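Local coordinates for protein phosphodiesterase (PDB 7D7P) that belongs to the cyclic nucleotide phosphodiesterase family and has an all-helical fold that binds a zinc ion and a magnesium ion, at residues A[65-70]-A[89-94]; A[95-100]-A[107-112]; A[139-144]-A[192-197]. All blocks are in the same frame, centred on the assembly; numbering follows the deposited sequence.

Interaction 1: A[65-70]-A[89-94]; sequences DLTAVC and KLRKWL
Cys70 and Leu94 meet across two helices of the all-helical phosphodiesterase fold, helix 63-76 and helix 87-99. The axes of segments 65-70 and 89-94 cross steeply, at 128° between their N-to-C directions. They stay 11.0 Å apart at closest approach, so side chains make nearly all of the contact. The buried surface is small, 164 Å² for both sides together.

The apolar part lies on the inner side. Cys70 and Leu94 both point toward the opposite helix. The leucine presents its forked end to the cysteine: Leu94 CD2 is 3.8 Å from Cys70 CB, and Leu94 CD1 is 3.9 Å from the same Cys70 CB. The methylene therefore sits against both methyls. SG, anti to the carbonyl carbon (chi1 -62°), stands a little farther off. Both residues are buried. Cys70 also touches Leu116 of helix 109-126, and Leu94 touches Leu144 of helix 133-145. These neighbours tie the pair into the helical core.

Backbone and side chain meet more loosely at Thr67. Its carbonyl oxygen, Thr67 O, is 4.4 Å from Leu94 CD1. Thr67 and Leu94 also have the nearest CA atoms of the two segments, at 7.5 Å.

The outer part of the contact is made by Arg91, which is exposed. Its chain is extended from CG to NE and carries the guanidinium toward helix 63-76, where Arg91 also packs on Val71. It crosses the Thr67 side chain at about a right angle. The meeting is plain van der Waals contact, with no hydrogen bond. Thr67 OG1 is occupied within its own helix by the carbonyl of Asp63. The methyl, anti to the backbone N, is what faces the arginine: Thr67 CG2 lies 4.0 Å from Arg91 NH1, oblique to the guanidinium plane.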
ATOM      1  N   ASP A  65      35.521 -16.929   0.097  1.00 22.11           N
ATOM      2  CA  ASP A  65      35.161 -15.515   0.047  1.00 24.84           C
ATOM      3  C   ASP A  65      34.321 -15.115   1.253  1.00 19.69           C
ATOM      4  O   ASP A  65      34.527 -14.043   1.834  1.00 25.54           O
ATOM      5  CB  ASP A  65      34.404 -15.209  -1.246  1.00 23.76           C
ATOM      6  CG  ASP A  65      35.320 -15.072  -2.443  1.00 39.54           C
ATOM      7  OD1 ASP A  65      36.533 -14.856  -2.247  1.00 47.60           O
ATOM      8  OD2 ASP A  65      34.819 -15.171  -3.585  1.00 47.73           O
ATOM      9  N   LEU A  66      33.358 -15.958   1.637  1.00 19.72           N
ATOM     10  CA  LEU A  66      32.505 -15.637   2.777  1.00 20.31           C
ATOM     11  C   LEU A  66      33.307 -15.589   4.070  1.00 20.53           C
ATOM     12  O   LEU A  66      33.078 -14.715   4.914  1.00 24.69           O
ATOM     13  CB  LEU A  66      31.367 -16.651   2.886  1.00 18.39           C
ATOM     14  CG  LEU A  66      30.405 -16.699   1.694  1.00 23.90           C
ATOM     15  CD1 LEU A  66      29.529 -17.943   1.756  1.00 21.78           C
ATOM     16  CD2 LEU A  66      29.558 -15.439   1.634  1.00 19.72           C
ATOM     17  N   THR A  67      34.252 -16.519   4.243  1.00 22.07           N
ATOM     18  CA  THR A  67      35.137 -16.471   5.402  1.00 24.80           C
ATOM     19  C   THR A  67      35.887 -15.147   5.453  1.00 20.44           C
ATOM     20  O   THR A  67      35.975 -14.508   6.508  1.00 21.28           O
ATOM     21  CB  THR A  67      36.124 -17.640   5.365  1.00 21.06           C
ATOM     22  OG1 THR A  67      35.405 -18.876   5.287  1.00 21.76           O
ATOM     23  CG2 THR A  67      36.991 -17.645   6.614  1.00 21.11           C
ATOM     24  N   ALA A  68      36.420 -14.712   4.309  1.00 21.80           N
ATOM     25  CA  ALA A  68      37.169 -13.461   4.264  1.00 25.16           C
ATOM     26  C   ALA A  68      36.278 -12.270   4.595  1.00 22.80           C
ATOM     27  O   ALA A  68      36.727 -11.309   5.232  1.00 23.93           O
ATOM     28  CB  ALA A  68      37.811 -13.286   2.888  1.00 28.05           C
ATOM     29  N   VAL A  69      35.012 -12.315   4.173  1.00 18.26           N
ATOM     30  CA  VAL A  69      34.089 -11.225   4.480  1.00 20.26           C
ATOM     31  C   VAL A  69      33.860 -11.125   5.982  1.00 20.70           C
ATOM     32  O   VAL A  69      33.896 -10.031   6.560  1.00 22.37           O
ATOM     33  CB  VAL A  69      32.762 -11.412   3.721  1.00 24.44           C
ATOM     34  CG1 VAL A  69      31.724 -10.419   4.220  1.00 26.27           C
ATOM     35  CG2 VAL A  69      32.977 -11.252   2.225  1.00 26.09           C
ATOM     36  N   CYS A  70      33.623 -12.265   6.640  1.00 15.74           N
ATOM     37  CA  CYS A  70      33.374 -12.254   8.077  1.00 17.84           C
ATOM     38  C   CYS A  70      34.589 -11.744   8.841  1.00 25.81           C
ATOM     39  O   CYS A  70      34.457 -10.931   9.764  1.00 20.56           O
ATOM     40  CB  CYS A  70      32.991 -13.656   8.552  1.00 17.48           C
ATOM     41  SG  CYS A  70      31.462 -14.302   7.827  1.00 20.10           S
ATOM     42  N   LYS A  89      41.067 -18.521  17.140  1.00 21.77           N
ATOM     43  CA  LYS A  89      39.775 -18.838  17.738  1.00 26.70           C
ATOM     44  C   LYS A  89      38.634 -18.215  16.947  1.00 26.61           C
ATOM     45  O   LYS A  89      37.562 -18.818  16.816  1.00 22.75           O
ATOM     46  CB  LYS A  89      39.739 -18.376  19.194  1.00 25.75           C
ATOM     47  CG  LYS A  89      40.773 -19.058  20.071  1.00 24.03           C
ATOM     48  CD  LYS A  89      40.527 -18.779  21.541  1.00 24.01           C
ATOM     49  CE  LYS A  89      41.546 -19.503  22.407  1.00 33.73           C
ATOM     50  NZ  LYS A  89      41.187 -19.447  23.851  1.00 45.65           N
ATOM     51  N   LEU A  90      38.842 -17.008  16.413  1.00 23.86           N
ATOM     52  CA  LEU A  90      37.827 -16.393  15.564  1.00 19.04           C
ATOM     53  C   LEU A  90      37.532 -17.258  14.344  1.00 21.63           C
ATOM     54  O   LEU A  90      36.366 -17.481  13.999  1.00 20.38           O
ATOM     55  CB  LEU A  90      38.277 -14.996  15.138  1.00 15.58           C
ATOM     56  CG  LEU A  90      37.347 -14.268  14.159  1.00 23.50           C
ATOM     57  CD1 LEU A  90      36.032 -13.897  14.828  1.00 21.46           C
ATOM     58  CD2 LEU A  90      38.022 -13.036  13.573  1.00 21.18           C
ATOM     59  N   ARG A  91      38.576 -17.774  13.690  1.00 18.97           N
ATOM     60  CA  ARG A  91      38.366 -18.612  12.512  1.00 21.00           C
ATOM     61  C   ARG A  91      37.771 -19.964  12.890  1.00 23.61           C
ATOM     62  O   ARG A  91      36.954 -20.516  12.145  1.00 18.56           O
ATOM     63  CB  ARG A  91      39.681 -18.789  11.755  1.00 17.41           C
ATOM     64  CG  ARG A  91      40.202 -17.494  11.154  1.00 21.34           C
ATOM     65  CD  ARG A  91      41.524 -17.694  10.431  1.00 21.71           C
ATOM     66  NE  ARG A  91      41.984 -16.458   9.803  1.00 16.20           N
ATOM     67  CZ  ARG A  91      41.572 -16.029   8.614  1.00 15.74           C
ATOM     68  NH1 ARG A  91      40.690 -16.736   7.921  1.00 16.78           N
ATOM     69  NH2 ARG A  91      42.040 -14.891   8.122  1.00 18.46           N
ATOM     70  N   LYS A  92      38.172 -20.513  14.040  1.00 24.15           N
ATOM     71  CA  LYS A  92      37.577 -21.763  14.505  1.00 24.41           C
ATOM     72  C   LYS A  92      36.114 -21.564  14.884  1.00 24.36           C
ATOM     73  O   LYS A  92      35.269 -22.419  14.593  1.00 20.83           O
ATOM     74  CB  LYS A  92      38.374 -22.312  15.691  1.00 19.82           C
ATOM     75  CG  LYS A  92      37.911 -23.676  16.180  1.00 33.45           C
ATOM     76  CD  LYS A  92      38.018 -24.729  15.084  1.00 41.53           C
ATOM     77  CE  LYS A  92      39.460 -24.918  14.634  1.00 43.39           C
ATOM     78  NZ  LYS A  92      39.563 -25.817  13.449  1.00 48.03           N
ATOM     79  N   TRP A  93      35.798 -20.440  15.529  1.00 19.98           N
ATOM     80  CA  TRP A  93      34.406 -20.117  15.826  1.00 21.83           C
ATOM     81  C   TRP A  93      33.593 -19.955  14.545  1.00 17.27           C
ATOM     82  O   TRP A  93      32.478 -20.480  14.438  1.00 15.12           O
ATOM     83  CB  TRP A  93      34.345 -18.849  16.681  1.00 19.09           C
ATOM     84  CG  TRP A  93      32.972 -18.272  16.847  1.00 19.23           C
ATOM     85  CD1 TRP A  93      31.993 -18.711  17.691  1.00 21.52           C
ATOM     86  CD2 TRP A  93      32.430 -17.135  16.162  1.00 16.70           C
ATOM     87  NE1 TRP A  93      30.874 -17.922  17.570  1.00 16.37           N
ATOM     88  CE2 TRP A  93      31.117 -16.949  16.637  1.00 16.47           C
ATOM     89  CE3 TRP A  93      32.928 -16.260  15.190  1.00 17.16           C
ATOM     90  CZ2 TRP A  93      30.294 -15.922  16.174  1.00 18.03           C
ATOM     91  CZ3 TRP A  93      32.109 -15.241  14.731  1.00 15.18           C
ATOM     92  CH2 TRP A  93      30.807 -15.081  15.225  1.00 22.28           C
ATOM     93  N   LEU A  94      34.144 -19.244  13.558  1.00 17.93           N
ATOM     94  CA  LEU A  94      33.466 -19.092  12.273  1.00 22.53           C
ATOM     95  C   LEU A  94      33.153 -20.446  11.648  1.00 18.80           C
ATOM     96  O   LEU A  94      32.045 -20.666  11.145  1.00 16.87           O
ATOM     97  CB  LEU A  94      34.323 -18.256  11.323  1.00 16.10           C
ATOM     98  CG  LEU A  94      34.340 -16.748  11.558  1.00 25.48           C
ATOM     99  CD1 LEU A  94      35.303 -16.063  10.599  1.00 17.57           C
ATOM    100  CD2 LEU A  94      32.943 -16.193  11.400  1.00 20.37           C
TER

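Interaction 2: A[95-100]-A[107-112]; sequences QKVRTQ and HNWRHA. With ZN (zinc ion), chain G.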
ATOM      1  N   GLN A  95      34.121 -21.364  11.668  1.00 18.34           N
ATOM      2  CA  GLN A  95      33.892 -22.699  11.124  1.00 24.50           C
ATOM      3  C   GLN A  95      32.787 -23.424  11.882  1.00 20.46           C
ATOM      4  O   GLN A  95      31.903 -24.034  11.270  1.00 19.58           O
ATOM      5  CB  GLN A  95      35.191 -23.503  11.168  1.00 26.22           C
ATOM      6  CG  GLN A  95      35.057 -24.935  10.680  1.00 28.19           C
ATOM      7  CD  GLN A  95      36.365 -25.700  10.763  1.00 35.84           C
ATOM      8  OE1 GLN A  95      37.108 -25.581  11.739  1.00 38.49           O
ATOM      9  NE2 GLN A  95      36.660 -26.482   9.730  1.00 43.83           N
ATOM     10  N   LYS A  96      32.819 -23.367  13.217  1.00 20.08           N
ATOM     11  CA  LYS A  96      31.794 -24.048  14.002  1.00 20.00           C
ATOM     12  C   LYS A  96      30.416 -23.433  13.780  1.00 23.35           C
ATOM     13  O   LYS A  96      29.413 -24.153  13.791  1.00 21.01           O
ATOM     14  CB  LYS A  96      32.158 -24.018  15.486  1.00 19.30           C
ATOM     15  CG  LYS A  96      31.211 -24.812  16.373  1.00 35.84           C
ATOM     16  CD  LYS A  96      31.232 -26.295  16.034  1.00 39.14           C
ATOM     17  CE  LYS A  96      30.396 -27.101  17.021  1.00 37.77           C
ATOM     18  NZ  LYS A  96      30.645 -28.567  16.903  1.00 41.86           N
ATOM     19  N   VAL A  97      30.346 -22.116  13.566  1.00 15.92           N
ATOM     20  CA  VAL A  97      29.070 -21.482  13.240  1.00 21.71           C
ATOM     21  C   VAL A  97      28.517 -22.048  11.937  1.00 17.32           C
ATOM     22  O   VAL A  97      27.334 -22.397  11.843  1.00 15.58           O
ATOM     23  CB  VAL A  97      29.226 -19.950  13.167  1.00 22.05           C
ATOM     24  CG1 VAL A  97      27.974 -19.319  12.575  1.00 17.76           C
ATOM     25  CG2 VAL A  97      29.499 -19.377  14.551  1.00 23.50           C
ATOM     26  N   ARG A  98      29.366 -22.142  10.905  1.00 21.78           N
ATOM     27  CA  ARG A  98      28.893 -22.613   9.607  1.00 24.32           C
ATOM     28  C   ARG A  98      28.434 -24.065   9.666  1.00 21.16           C
ATOM     29  O   ARG A  98      27.441 -24.434   9.028  1.00 24.04           O
ATOM     30  CB  ARG A  98      29.978 -22.449   8.545  1.00 22.41           C
ATOM     31  CG  ARG A  98      29.421 -22.545   7.128  1.00 36.37           C
ATOM     32  CD  ARG A  98      30.204 -23.484   6.243  1.00 36.53           C
ATOM     33  NE  ARG A  98      31.606 -23.108   6.189  1.00 49.56           N
ATOM     34  CZ  ARG A  98      32.600 -23.897   6.574  1.00 59.93           C
ATOM     35  NH1 ARG A  98      32.344 -25.114   7.040  1.00 45.81           N
ATOM     36  NH2 ARG A  98      33.848 -23.464   6.494  1.00 62.76           N
ATOM     37  N   THR A  99      29.148 -24.908  10.418  1.00 18.74           N
ATOM     38  CA  THR A  99      28.771 -26.315  10.497  1.00 24.80           C
ATOM     39  C   THR A  99      27.471 -26.523  11.259  1.00 23.99           C
ATOM     40  O   THR A  99      26.880 -27.604  11.163  1.00 23.41           O
ATOM     41  CB  THR A  99      29.883 -27.142  11.151  1.00 22.97           C
ATOM     42  OG1 THR A  99      30.145 -26.642  12.468  1.00 33.20           O
ATOM     43  CG2 THR A  99      31.156 -27.078  10.323  1.00 31.37           C
ATOM     44  N   GLN A 100      27.017 -25.526  12.017  1.00 21.54           N
ATOM     45  CA  GLN A 100      25.751 -25.626  12.731  1.00 21.12           C
ATOM     46  C   GLN A 100      24.587 -25.026  11.956  1.00 19.71           C
ATOM     47  O   GLN A 100      23.442 -25.130  12.406  1.00 16.81           O
ATOM     48  CB  GLN A 100      25.859 -24.954  14.101  1.00 21.32           C
ATOM     49  CG  GLN A 100      26.784 -25.682  15.059  1.00 29.18           C
ATOM     50  CD  GLN A 100      26.148 -26.919  15.656  1.00 40.17           C
ATOM     51  OE1 GLN A 100      26.793 -27.960  15.785  1.00 41.39           O
ATOM     52  NE2 GLN A 100      24.877 -26.813  16.025  1.00 32.75           N
ATOM     53  N   HIS A 107      17.349 -20.233   4.833  1.00 16.53           N
ATOM     54  CA  HIS A 107      17.923 -20.077   6.170  1.00 20.61           C
ATOM     55  C   HIS A 107      19.193 -20.918   6.258  1.00 18.47           C
ATOM     56  O   HIS A 107      19.236 -21.990   6.867  1.00 16.43           O
ATOM     57  CB  HIS A 107      16.911 -20.462   7.243  1.00 17.15           C
ATOM     58  CG  HIS A 107      15.769 -19.500   7.369  1.00 14.43           C
ATOM     59  ND1 HIS A 107      14.562 -19.690   6.732  1.00 18.82           N
ATOM     60  CD2 HIS A 107      15.654 -18.338   8.055  1.00 17.96           C
ATOM     61  CE1 HIS A 107      13.751 -18.688   7.022  1.00 15.43           C
ATOM     62  NE2 HIS A 107      14.390 -17.853   7.822  1.00 17.12           N
ATOM     63  N   ASN A 108      20.253 -20.403   5.636  1.00 18.91           N
ATOM     64  CA  ASN A 108      21.515 -21.124   5.535  1.00 16.78           C
ATOM     65  C   ASN A 108      22.683 -20.236   5.953  1.00 20.51           C
ATOM     66  O   ASN A 108      22.482 -19.110   6.422  1.00 14.73           O
ATOM     67  CB  ASN A 108      21.719 -21.642   4.106  1.00 19.09           C
ATOM     68  CG  ASN A 108      21.495 -20.566   3.051  1.00 19.52           C
ATOM     69  OD1 ASN A 108      21.988 -19.445   3.176  1.00 18.75           O
ATOM     70  ND2 ASN A 108      20.748 -20.905   2.003  1.00 12.93           N
ATOM     71  N   TRP A 109      23.909 -20.736   5.775  1.00 18.57           N
ATOM     72  CA  TRP A 109      25.091 -19.981   6.185  1.00 15.78           C
ATOM     73  C   TRP A 109      25.231 -18.681   5.408  1.00 13.87           C
ATOM     74  O   TRP A 109      25.740 -17.690   5.944  1.00 14.47           O
ATOM     75  CB  TRP A 109      26.339 -20.847   6.014  1.00 17.17           C
ATOM     76  CG  TRP A 109      27.651 -20.098   5.982  1.00 25.16           C
ATOM     77  CD1 TRP A 109      28.480 -19.945   4.907  1.00 25.87           C
ATOM     78  CD2 TRP A 109      28.301 -19.446   7.083  1.00 22.74           C
ATOM     79  NE1 TRP A 109      29.595 -19.230   5.265  1.00 20.22           N
ATOM     80  CE2 TRP A 109      29.511 -18.912   6.595  1.00 23.72           C
ATOM     81  CE3 TRP A 109      27.977 -19.261   8.430  1.00 20.76           C
ATOM     82  CZ2 TRP A 109      30.393 -18.198   7.404  1.00 22.29           C
ATOM     83  CZ3 TRP A 109      28.855 -18.551   9.232  1.00 23.83           C
ATOM     84  CH2 TRP A 109      30.049 -18.030   8.717  1.00 24.96           C
ATOM     85  N   ARG A 110      24.791 -18.659   4.149  1.00 17.32           N
ATOM     86  CA  ARG A 110      24.899 -17.433   3.368  1.00 23.22           C
ATOM     87  C   ARG A 110      23.902 -16.380   3.836  1.00 14.55           C
ATOM     88  O   ARG A 110      24.191 -15.181   3.754  1.00 14.19           O
ATOM     89  CB  ARG A 110      24.722 -17.744   1.884  1.00 15.24           C
ATOM     90  CG  ARG A 110      26.001 -18.268   1.249  1.00 13.83           C
ATOM     91  CD  ARG A 110      25.794 -18.771  -0.168  1.00 19.21           C
ATOM     92  NE  ARG A 110      27.073 -18.979  -0.845  1.00 30.23           N
ATOM     93  CZ  ARG A 110      27.861 -20.033  -0.655  1.00 29.48           C
ATOM     94  NH1 ARG A 110      27.505 -20.990   0.193  1.00 22.79           N
ATOM     95  NH2 ARG A 110      29.007 -20.133  -1.315  1.00 26.54           N
ATOM     96  N   HIS A 111      22.738 -16.799   4.339  1.00 15.81           N
ATOM     97  CA  HIS A 111      21.816 -15.846   4.951  1.00 14.78           C
ATOM     98  C   HIS A 111      22.429 -15.218   6.198  1.00 13.31           C
ATOM     99  O   HIS A 111      22.266 -14.017   6.442  1.00 15.78           O
ATOM    100  CB  HIS A 111      20.495 -16.535   5.294  1.00 15.37           C
ATOM    101  CG  HIS A 111      19.568 -15.695   6.117  1.00 14.79           C
ATOM    102  ND1 HIS A 111      19.116 -14.461   5.703  1.00 16.79           N
ATOM    103  CD2 HIS A 111      19.007 -15.911   7.331  1.00 17.24           C
ATOM    104  CE1 HIS A 111      18.318 -13.952   6.625  1.00 14.68           C
ATOM    105  NE2 HIS A 111      18.235 -14.811   7.623  1.00 16.13           N
ATOM    106  N   ALA A 112      23.135 -16.019   7.000  1.00 10.93           N
ATOM    107  CA  ALA A 112      23.793 -15.486   8.188  1.00 17.85           C
ATOM    108  C   ALA A 112      24.833 -14.433   7.821  1.00 12.36           C
ATOM    109  O   ALA A 112      24.918 -13.384   8.471  1.00 13.97           O
ATOM    110  CB  ALA A 112      24.439 -16.619   8.985  1.00 11.92           C
TER
HETATM  111 ZN    ZN G 806      17.173 -14.691   9.606  1.00 22.94          ZN
HETATM  112  O   HOH W   1      15.161 -15.125   8.417  1.00 18.64           O
HETATM  113  O   HOH W   2      15.634 -14.673  11.565  1.00 18.11           O
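This is a buried contact between an indole ring and the side chains of the preceding helix. Trp109, in the first turn of helix 109-126, packs against Val97 and Arg98 near the C-terminal end of helix 87-99. The main touch is a CH-pi contact: Arg98 CG stands 3.3 Å from the centroid of the Trp109 five-membered ring, 16° off the ring normal. Arg98 CG is anti to the backbone N (chi1 -164°), which sets this methylene over the ring face. The chain then bends at chi2 and chi3. The guanidinium plane ends 83° from the ring plane, and Arg98 CZ is 5.9 Å from the same Trp109 centroid, at most a weak cation-pi attraction. Val97 comes to the ring edge instead, with Val97 CG1 3.5 Å from Trp109 CZ3. Leu66 and Cys70 of helix 63-76 also pack on the indole.

The same first turn leads to the metal site. Asn108 is the N-cap, and its OD1 accepts from His111 N at 3.0 Å. His111 NE2 binds the zinc ion at 2.2 Å, together with His146, Asp147, Asp260 and two waters. One of these waters lies 2.9 Å from His107 NE2. Across the two segments no hydrogen bond forms. The contact rests on dispersion and CH-pi attraction, so the charge of Arg98 probably adds little to it.

Interaction 3: A[139-144]-A[192-197]; sequences MLIAAL and CNVVEN
Ile141 reaches from helix 133-145 to the loop 192-197, which lies between helix 174-187 and helix 200-215. Its CB points toward the loop. From CB, CG1 leaves anti to the carbonyl carbon (chi1 -63°), and the chain continues extended at chi2 (171°). Neither CB nor CG1 nor the CG2 branch makes a close contact with the loop. The tip does all the touching. Ile141 CD1 comes 3.9 Å from Val194 CG1, the two side chains meeting tip to tip. The same Ile141 CD1 is 3.7 Å from Val195 CG1, which it approaches at a slant. One methyl thus bridges two neighbouring valines.

The valines are the central residues of a type I beta turn from Asn193 to Glu196. A weak hydrogen bond from Val195 N to Asn193 OD1, 3.3 Å long, spans part of this turn. Elsewhere Ile141 packs on Trp93 of helix 87-99 and on Ile210 of helix 200-215, and Val194 touches Ile85. All three touching residues are buried, and the contact between them is purely apolar. It has no directional bond, so methyl packing alone joins the turn to helix 133-145 here.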
ATOM      1  N   MET A 139      26.838  -7.334  18.479  1.00 15.66           N
ATOM      2  CA  MET A 139      25.981  -7.292  17.298  1.00 14.42           C
ATOM      3  C   MET A 139      26.535  -8.167  16.180  1.00 16.20           C
ATOM      4  O   MET A 139      25.768  -8.777  15.427  1.00 16.32           O
ATOM      5  CB  MET A 139      25.810  -5.850  16.823  1.00 12.15           C
ATOM      6  CG  MET A 139      24.992  -4.988  17.777  1.00 18.96           C
ATOM      7  SD  MET A 139      23.335  -5.649  18.049  1.00 26.77           S
ATOM      8  CE  MET A 139      22.611  -5.368  16.433  1.00 23.75           C
ATOM      9  N   LEU A 140      27.864  -8.243  16.059  1.00 17.39           N
ATOM     10  CA  LEU A 140      28.466  -9.103  15.043  1.00 17.00           C
ATOM     11  C   LEU A 140      28.207 -10.575  15.340  1.00 18.10           C
ATOM     12  O   LEU A 140      27.881 -11.349  14.434  1.00 14.67           O
ATOM     13  CB  LEU A 140      29.970  -8.835  14.946  1.00 15.46           C
ATOM     14  CG  LEU A 140      30.410  -7.408  14.608  1.00 19.26           C
ATOM     15  CD1 LEU A 140      31.909  -7.356  14.319  1.00 19.66           C
ATOM     16  CD2 LEU A 140      29.615  -6.856  13.437  1.00 12.51           C
ATOM     17  N   ILE A 141      28.351 -10.980  16.606  1.00 16.09           N
ATOM     18  CA  ILE A 141      28.102 -12.370  16.979  1.00 16.46           C
ATOM     19  C   ILE A 141      26.624 -12.708  16.824  1.00 13.72           C
ATOM     20  O   ILE A 141      26.269 -13.769  16.297  1.00 19.04           O
ATOM     21  CB  ILE A 141      28.595 -12.632  18.414  1.00 15.19           C
ATOM     22  CG1 ILE A 141      30.111 -12.439  18.504  1.00 14.63           C
ATOM     23  CG2 ILE A 141      28.199 -14.031  18.873  1.00 17.11           C
ATOM     24  CD1 ILE A 141      30.649 -12.475  19.923  1.00 16.22           C
ATOM     25  N   ALA A 142      25.741 -11.813  17.275  1.00 14.75           N
ATOM     26  CA  ALA A 142      24.309 -12.082  17.202  1.00 15.98           C
ATOM     27  C   ALA A 142      23.841 -12.226  15.759  1.00 15.70           C
ATOM     28  O   ALA A 142      23.030 -13.107  15.449  1.00 17.28           O
ATOM     29  CB  ALA A 142      23.530 -10.971  17.905  1.00 10.83           C
ATOM     30  N   ALA A 143      24.338 -11.367  14.863  1.00 18.54           N
ATOM     31  CA  ALA A 143      23.897 -11.409  13.470  1.00 20.20           C
ATOM     32  C   ALA A 143      24.280 -12.725  12.805  1.00 16.91           C
ATOM     33  O   ALA A 143      23.481 -13.313  12.065  1.00 14.06           O
ATOM     34  CB  ALA A 143      24.487 -10.228  12.696  1.00 13.51           C
ATOM     35  N   LEU A 144      25.497 -13.204  13.056  1.00 12.61           N
ATOM     36  CA  LEU A 144      25.943 -14.447  12.436  1.00 15.22           C
ATOM     37  C   LEU A 144      25.278 -15.666  13.063  1.00 13.67           C
ATOM     38  O   LEU A 144      25.132 -16.700  12.402  1.00 14.17           O
ATOM     39  CB  LEU A 144      27.463 -14.560  12.543  1.00 12.60           C
ATOM     40  CG  LEU A 144      28.236 -15.235  11.414  1.00 23.56           C
ATOM     41  CD1 LEU A 144      27.734 -14.809  10.045  1.00 20.46           C
ATOM     42  CD2 LEU A 144      29.703 -14.897  11.568  1.00 28.24           C
ATOM     43  N   CYS A 192      36.723 -22.012  20.681  1.00 33.80           N
ATOM     44  CA  CYS A 192      35.960 -21.038  19.913  1.00 32.04           C
ATOM     45  C   CYS A 192      35.633 -19.790  20.722  1.00 34.04           C
ATOM     46  O   CYS A 192      34.884 -18.930  20.242  1.00 29.88           O
ATOM     47  CB  CYS A 192      34.670 -21.672  19.380  1.00 30.03           C
ATOM     48  SG  CYS A 192      34.929 -23.098  18.293  1.00 29.48           S
ATOM     49  N   ASN A 193      36.180 -19.662  21.931  1.00 32.10           N
ATOM     50  CA  ASN A 193      35.831 -18.554  22.811  1.00 25.63           C
ATOM     51  C   ASN A 193      36.440 -17.243  22.330  1.00 34.84           C
ATOM     52  O   ASN A 193      37.539 -16.864  22.750  1.00 31.70           O
ATOM     53  CB  ASN A 193      36.271 -18.845  24.245  1.00 30.53           C
ATOM     54  CG  ASN A 193      35.512 -18.023  25.258  1.00 33.08           C
ATOM     55  OD1 ASN A 193      34.890 -17.017  24.913  1.00 28.48           O
ATOM     56  ND2 ASN A 193      35.554 -18.441  26.517  1.00 44.37           N
ATOM     57  N   VAL A 194      35.717 -16.539  21.456  1.00 25.49           N
ATOM     58  CA  VAL A 194      36.176 -15.249  20.949  1.00 31.74           C
ATOM     59  C   VAL A 194      35.968 -14.118  21.943  1.00 30.43           C
ATOM     60  O   VAL A 194      36.525 -13.029  21.752  1.00 26.41           O
ATOM     61  CB  VAL A 194      35.460 -14.932  19.621  1.00 31.96           C
ATOM     62  CG1 VAL A 194      34.113 -14.268  19.875  1.00 29.01           C
ATOM     63  CG2 VAL A 194      36.329 -14.070  18.731  1.00 41.54           C
ATOM     64  N   VAL A 195      35.197 -14.344  23.004  1.00 19.14           N
ATOM     65  CA  VAL A 195      34.952 -13.334  24.024  1.00 22.08           C
ATOM     66  C   VAL A 195      35.689 -13.667  25.322  1.00 23.13           C
ATOM     67  O   VAL A 195      35.313 -13.188  26.390  1.00 21.70           O
ATOM     68  CB  VAL A 195      33.445 -13.148  24.271  1.00 23.80           C
ATOM     69  CG1 VAL A 195      32.756 -12.673  22.998  1.00 21.00           C
ATOM     70  CG2 VAL A 195      32.815 -14.444  24.775  1.00 20.70           C
ATOM     71  N   GLU A 196      36.751 -14.473  25.237  1.00 22.58           N
ATOM     72  CA  GLU A 196      37.458 -14.922  26.433  1.00 25.92           C
ATOM     73  C   GLU A 196      38.094 -13.776  27.213  1.00 25.15           C
ATOM     74  O   GLU A 196      38.317 -13.918  28.419  1.00 23.15           O
ATOM     75  CB  GLU A 196      38.531 -15.943  26.050  1.00 26.16           C
ATOM     76  CG  GLU A 196      39.604 -15.387  25.123  1.00 27.89           C
ATOM     77  CD  GLU A 196      40.588 -16.442  24.660  1.00 31.28           C
ATOM     78  OE1 GLU A 196      40.611 -17.540  25.254  1.00 31.24           O
ATOM     79  OE2 GLU A 196      41.339 -16.171  23.698  1.00 29.80           O
ATOM     80  N   ASN A 197      38.386 -12.648  26.568  1.00 23.61           N
ATOM     81  CA  ASN A 197      39.088 -11.556  27.230  1.00 28.92           C
ATOM     82  C   ASN A 197      38.158 -10.503  27.819  1.00 32.51           C
ATOM     83  O   ASN A 197      38.646  -9.520  28.389  1.00 31.70           O
ATOM     84  CB  ASN A 197      40.067 -10.889  26.257  1.00 22.48           C
ATOM     85  CG  ASN A 197      41.218 -11.797  25.881  1.00 31.34           C
ATOM     86  OD1 ASN A 197      41.665 -12.615  26.685  1.00 29.17           O
ATOM     87  ND2 ASN A 197      41.702 -11.663  24.649  1.00 25.88           N
TER

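Overall arrangement
The three contacts lie close together in the helical fold. Helix 87-99 serves both interaction 1 and interaction 2, whose centres lie about 11 Å apart. Leu94 O lies 4.1 Å from Trp109 CH2, joining the two. Interaction 3 is also about 11 Å from interaction 1, centre to centre. There Trp93 CB packs 3.6 Å from Cys192 O. Interactions 2 and 3 are about 14 Å apart between centres and meet where Ala112 CB is 3.5 Å from Leu144 O. Only interaction 2 holds a zinc ligand, His111. Helix 133-145 of interaction 3 ends just before another, His146.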